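Local coordinates for protein isochorismatase hydrolase (Alkaliphilus metalliredigens, PDB 3HB7) that probably acts as a hydrolase of the isochorismatase family, its natural substrate not established, at residues I120-V134 / Y146-K158. Sequence-based numbering, arbitrary orientation.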
loop_
_atom_site.group_PDB
_atom_site.type_symbol
_atom_site.label_atom_id
_atom_site.label_comp_id
_atom_site.label_asym_id
_atom_site.label_seq_id
_atom_site.Cartn_x
_atom_site.Cartn_y
_atom_site.Cartn_z
ATOM N N ILE E 120 -37.787 -38.332 -16.240
ATOM C CA ILE E 120 -37.685 -37.071 -15.555
ATOM C C ILE E 120 -37.200 -35.988 -16.454
ATOM O O ILE E 120 -36.259 -36.167 -17.181
ATOM C CB ILE E 120 -36.756 -37.204 -14.429
ATOM C CG1 ILE E 120 -37.341 -38.207 -13.466
ATOM C CG2 ILE E 120 -36.575 -35.904 -13.773
ATOM C CD1 ILE E 120 -36.954 -38.008 -12.113
ATOM N N ASP E 121 -37.899 -34.869 -16.441
ATOM C CA ASP E 121 -37.524 -33.757 -17.286
ATOM C C ASP E 121 -36.894 -32.575 -16.585
ATOM O O ASP E 121 -36.445 -31.665 -17.217
ATOM C CB ASP E 121 -38.687 -33.322 -18.184
ATOM C CG ASP E 121 -39.848 -32.727 -17.417
ATOM O OD1 ASP E 121 -40.955 -32.734 -17.949
ATOM O OD2 ASP E 121 -39.677 -32.249 -16.302
ATOM N N THR E 122 -36.898 -32.588 -15.280
ATOM C CA THR E 122 -36.406 -31.461 -14.557
ATOM C C THR E 122 -35.605 -31.882 -13.376
ATOM O O THR E 122 -35.996 -32.734 -12.646
ATOM C CB THR E 122 -37.569 -30.599 -14.083
ATOM O OG1 THR E 122 -38.128 -29.938 -15.201
ATOM C CG2 THR E 122 -37.122 -29.565 -13.118
ATOM N N VAL E 123 -34.482 -31.238 -13.165
ATOM C CA VAL E 123 -33.713 -31.503 -11.983
ATOM C C VAL E 123 -33.644 -30.265 -11.149
ATOM O O VAL E 123 -33.529 -29.196 -11.661
ATOM C CB VAL E 123 -32.297 -32.026 -12.301
ATOM C CG1 VAL E 123 -32.337 -32.978 -13.428
ATOM C CG2 VAL E 123 -31.382 -30.923 -12.603
ATOM N N VAL E 124 -33.751 -30.423 -9.851
ATOM C CA VAL E 124 -33.679 -29.288 -8.971
ATOM C C VAL E 124 -32.602 -29.462 -7.924
ATOM O O VAL E 124 -32.459 -30.503 -7.359
ATOM C CB VAL E 124 -35.061 -28.917 -8.359
ATOM C CG1 VAL E 124 -36.192 -29.515 -9.129
ATOM C CG2 VAL E 124 -35.134 -29.257 -6.931
ATOM N N LEU E 125 -31.845 -28.416 -7.675
ATOM C CA LEU E 125 -30.574 -28.534 -6.995
ATOM C C LEU E 125 -30.559 -28.100 -5.565
ATOM O O LEU E 125 -31.005 -27.033 -5.245
ATOM C CB LEU E 125 -29.514 -27.735 -7.733
ATOM C CG LEU E 125 -28.912 -28.329 -8.976
ATOM C CD1 LEU E 125 -28.557 -29.696 -8.680
ATOM C CD2 LEU E 125 -29.877 -28.288 -10.078
ATOM N N THR E 126 -30.001 -28.940 -4.719
ATOM C CA THR E 126 -29.901 -28.664 -3.318
ATOM C C THR E 126 -28.595 -29.155 -2.791
ATOM O O THR E 126 -28.029 -30.056 -3.311
ATOM C CB THR E 126 -31.041 -29.323 -2.536
ATOM O OG1 THR E 126 -30.971 -30.728 -2.670
ATOM C CG2 THR E 126 -32.357 -28.860 -3.053
ATOM N N GLY E 127 -28.133 -28.582 -1.713
ATOM C CA GLY E 127 -26.846 -28.965 -1.228
ATOM C C GLY E 127 -25.789 -27.922 -1.382
ATOM O O GLY E 127 -26.050 -26.756 -1.521
ATOM N N VAL E 128 -24.574 -28.410 -1.384
ATOM C CA VAL E 128 -23.396 -27.661 -1.142
ATOM C C VAL E 128 -22.254 -28.170 -2.038
ATOM O O VAL E 128 -22.206 -29.330 -2.314
ATOM C CB VAL E 128 -23.101 -27.905 0.321
ATOM C CG1 VAL E 128 -21.845 -28.593 0.541
ATOM C CG2 VAL E 128 -23.264 -26.695 1.114
ATOM N N TRP E 129 -21.296 -27.345 -2.447
ATOM C CA TRP E 129 -21.311 -25.905 -2.390
ATOM C C TRP E 129 -21.973 -25.363 -3.602
ATOM O O TRP E 129 -21.861 -25.910 -4.656
ATOM C CB TRP E 129 -19.916 -25.317 -2.408
ATOM C CG TRP E 129 -18.954 -25.796 -1.443
ATOM C CD1 TRP E 129 -19.081 -26.828 -0.619
ATOM C CD2 TRP E 129 -17.674 -25.245 -1.205
ATOM N NE1 TRP E 129 -17.972 -26.972 0.127
ATOM C CE2 TRP E 129 -17.085 -26.003 -0.223
ATOM C CE3 TRP E 129 -16.965 -24.185 -1.747
ATOM C CZ2 TRP E 129 -15.831 -25.749 0.234
ATOM C CZ3 TRP E 129 -15.736 -23.942 -1.299
ATOM C CH2 TRP E 129 -15.175 -24.709 -0.319
ATOM N N THR E 130 -22.568 -24.206 -3.453
ATOM C CA THR E 130 -23.355 -23.615 -4.483
ATOM C C THR E 130 -22.528 -23.381 -5.708
ATOM O O THR E 130 -22.980 -23.615 -6.801
ATOM C CB THR E 130 -23.870 -22.257 -4.020
ATOM O OG1 THR E 130 -24.535 -22.409 -2.786
ATOM C CG2 THR E 130 -24.815 -21.687 -4.999
ATOM N N ASN E 131 -21.317 -22.892 -5.516
ATOM C CA ASN E 131 -20.471 -22.516 -6.618
ATOM C C ASN E 131 -19.562 -23.610 -7.099
ATOM O O ASN E 131 -18.855 -23.430 -8.035
ATOM C CB ASN E 131 -19.693 -21.245 -6.293
ATOM C CG ASN E 131 -18.860 -21.377 -5.080
ATOM O OD1 ASN E 131 -17.706 -21.048 -5.092
ATOM N ND2 ASN E 131 -19.426 -21.897 -4.037
ATOM N N VAL E 132 -19.578 -24.741 -6.439
ATOM C CA VAL E 132 -18.738 -25.828 -6.843
ATOM C C VAL E 132 -19.500 -27.010 -7.365
ATOM O O VAL E 132 -19.906 -27.023 -8.479
ATOM C CB VAL E 132 -17.846 -26.254 -5.723
ATOM C CG1 VAL E 132 -16.884 -27.283 -6.190
ATOM C CG2 VAL E 132 -17.124 -25.072 -5.198
ATOM N N CYS E 133 -19.681 -28.012 -6.539
ATOM C CA CYS E 133 -20.337 -29.240 -6.952
ATOM C C CYS E 133 -21.781 -29.030 -7.370
ATOM O O CYS E 133 -22.233 -29.622 -8.294
ATOM C CB CYS E 133 -20.190 -30.350 -5.919
ATOM S SG CYS E 133 -18.565 -30.963 -5.697
ATOM N N VAL E 134 -22.487 -28.148 -6.703
ATOM C CA VAL E 134 -23.812 -27.816 -7.125
ATOM C C VAL E 134 -23.843 -27.185 -8.498
ATOM O O VAL E 134 -24.613 -27.562 -9.329
ATOM C CB VAL E 134 -24.465 -26.874 -6.134
ATOM C CG1 VAL E 134 -25.710 -26.352 -6.666
ATOM C CG2 VAL E 134 -24.714 -27.548 -4.883
ATOM N N TYR E 146 -31.856 -31.438 -19.697
ATOM C CA TYR E 146 -32.776 -31.357 -18.607
ATOM C C TYR E 146 -33.071 -29.911 -18.330
ATOM O O TYR E 146 -32.314 -29.052 -18.700
ATOM C CB TYR E 146 -32.193 -32.013 -17.375
ATOM C CG TYR E 146 -31.967 -33.468 -17.554
ATOM C CD1 TYR E 146 -32.987 -34.286 -17.930
ATOM C CD2 TYR E 146 -30.742 -34.023 -17.387
ATOM C CE1 TYR E 146 -32.789 -35.602 -18.119
ATOM C CE2 TYR E 146 -30.547 -35.331 -17.568
ATOM C CZ TYR E 146 -31.573 -36.114 -17.937
ATOM O OH TYR E 146 -31.402 -37.428 -18.140
ATOM N N LYS E 147 -34.180 -29.659 -17.662
ATOM C CA LYS E 147 -34.540 -28.349 -17.202
ATOM C C LYS E 147 -34.028 -28.279 -15.811
ATOM O O LYS E 147 -34.120 -29.231 -15.110
ATOM C CB LYS E 147 -36.043 -28.196 -17.188
ATOM C CG LYS E 147 -36.587 -27.642 -18.449
ATOM C CD LYS E 147 -37.910 -28.232 -18.753
ATOM C CE LYS E 147 -38.987 -27.528 -18.000
ATOM N NZ LYS E 147 -40.271 -27.593 -18.704
ATOM N N VAL E 148 -33.475 -27.147 -15.422
ATOM C CA VAL E 148 -32.799 -27.027 -14.148
ATOM C C VAL E 148 -33.364 -25.968 -13.239
ATOM O O VAL E 148 -33.557 -24.866 -13.633
ATOM C CB VAL E 148 -31.308 -26.728 -14.355
ATOM C CG1 VAL E 148 -30.564 -26.875 -13.101
ATOM C CG2 VAL E 148 -30.739 -27.603 -15.403
ATOM N N ILE E 149 -33.590 -26.329 -11.998
ATOM C CA ILE E 149 -34.035 -25.404 -11.000
ATOM C C ILE E 149 -33.049 -25.397 -9.863
ATOM O O ILE E 149 -32.590 -26.419 -9.449
ATOM C CB ILE E 149 -35.435 -25.772 -10.485
ATOM C CG1 ILE E 149 -36.485 -25.327 -11.464
ATOM C CG2 ILE E 149 -35.758 -25.094 -9.230
ATOM C CD1 ILE E 149 -37.731 -26.054 -11.314
ATOM N N THR E 150 -32.729 -24.220 -9.363
ATOM C CA THR E 150 -31.812 -24.088 -8.255
ATOM C C THR E 150 -32.524 -23.473 -7.087
ATOM O O THR E 150 -33.102 -22.427 -7.208
ATOM C CB THR E 150 -30.675 -23.131 -8.572
ATOM O OG1 THR E 150 -30.139 -23.406 -9.849
ATOM C CG2 THR E 150 -29.617 -23.260 -7.577
ATOM N N LEU E 151 -32.433 -24.101 -5.939
ATOM C CA LEU E 151 -33.131 -23.617 -4.788
ATOM C C LEU E 151 -32.235 -22.754 -3.949
ATOM O O LEU E 151 -31.352 -23.241 -3.302
ATOM C CB LEU E 151 -33.593 -24.790 -3.958
ATOM C CG LEU E 151 -35.018 -25.274 -4.085
ATOM C CD1 LEU E 151 -35.560 -25.012 -5.416
ATOM C CD2 LEU E 151 -35.085 -26.716 -3.771
ATOM N N SER E 152 -32.520 -21.464 -3.944
ATOM C CA SER E 152 -31.673 -20.463 -3.337
ATOM C C SER E 152 -31.490 -20.643 -1.862
ATOM O O SER E 152 -30.427 -20.468 -1.368
ATOM C CB SER E 152 -32.170 -19.063 -3.646
ATOM O OG SER E 152 -33.548 -18.914 -3.431
ATOM N N ASP E 153 -32.522 -20.999 -1.141
ATOM C CA ASP E 153 -32.334 -21.291 0.261
ATOM C C ASP E 153 -32.099 -22.760 0.484
ATOM O O ASP E 153 -31.907 -23.199 1.589
ATOM C CB ASP E 153 -33.475 -20.755 1.109
ATOM C CG ASP E 153 -34.817 -21.134 0.587
ATOM O OD1 ASP E 153 -34.939 -21.605 -0.539
ATOM O OD2 ASP E 153 -35.782 -20.949 1.320
ATOM N N GLY E 154 -32.098 -23.515 -0.598
ATOM C CA GLY E 154 -31.719 -24.902 -0.551
ATOM C C GLY E 154 -30.247 -25.178 -0.760
ATOM O O GLY E 154 -29.810 -26.273 -0.567
ATOM N N THR E 155 -29.479 -24.175 -1.133
ATOM C CA THR E 155 -28.078 -24.374 -1.433
ATOM C C THR E 155 -27.221 -23.467 -0.577
ATOM O O THR E 155 -27.666 -22.448 -0.127
ATOM C CB THR E 155 -27.780 -24.085 -2.888
ATOM O OG1 THR E 155 -28.424 -22.885 -3.274
ATOM C CG2 THR E 155 -28.296 -25.168 -3.744
ATOM N N ALA E 156 -25.996 -23.868 -0.347
ATOM C CA ALA E 156 -25.130 -23.129 0.507
ATOM C C ALA E 156 -23.723 -23.288 0.020
ATOM O O ALA E 156 -23.458 -24.124 -0.783
ATOM C CB ALA E 156 -25.252 -23.617 1.895
ATOM N N SER E 157 -22.823 -22.500 0.563
ATOM C CA SER E 157 -21.429 -22.578 0.245
ATOM C C SER E 157 -20.630 -22.206 1.449
ATOM O O SER E 157 -21.170 -21.887 2.456
ATOM C CB SER E 157 -21.054 -21.680 -0.915
ATOM O OG SER E 157 -19.794 -22.053 -1.392
ATOM N N LYS E 158 -19.325 -22.230 1.302
ATOM C CA LYS E 158 -18.401 -21.949 2.370
ATOM C C LYS E 158 -18.569 -20.540 2.896
ATOM O O LYS E 158 -18.435 -20.311 4.064
ATOM C CB LYS E 158 -16.996 -22.139 1.856
ATOM C CG LYS E 158 -15.968 -22.280 2.899
ATOM C CD LYS E 158 -14.604 -22.352 2.282
ATOM C CE LYS E 158 -13.584 -22.811 3.275
ATOM N NZ LYS E 158 -13.154 -24.224 3.100
#
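Ile149 O is gripped from strand 122-126 by Leu125 N at 2.8 Å and by a CA-H...O contact from Val124 CA at 3.1 Å. The same pairing recurs one step earlier, where Lys147 O takes Val123 N and the CA of Thr122. The bond from Ile149 N to Val123 O links these steps, so the two strands are parallel, their axes 22° apart. With helix 133-143 between them they form a right-handed beta-alpha-beta crossover in the central parallel sheet of the isochorismatase-like fold. On the face packed against helix 133-143, Leu125 CD2 presses obliquely on Val148 CG1 at 3.4 Å, tighter than usual for two carbons; a chi1 of -168° carries Val148 CG1 anti to its own N and across to the leucine branch, and Ala138 and Ala141 of the helix also touch this valine. On the other face Val124 and Ile149 run alongside each other, CB against CB. After the corner that the second chain segment turns at Ser152-Gly154, pairing resumes: Gly127 N bonds to Gly154 O (N-H...O 170°), and Gly127 O accepts Ala156 N. Beyond the cis peptide between Val128 and Trp129, Lys158 CB makes a CH-pi contact over one face of the indole, 3.9 Å from the centroid of the six-membered ring of Trp129. Lys158 CD continues to Trp129 CH2 at 3.6 Å. An alanine at Trp129 would remove this platform and would probably leave the lysine's aliphatic chain free to swing. Beside it, Asn131 ND2 makes a weak, bent bond to Ser157 OG.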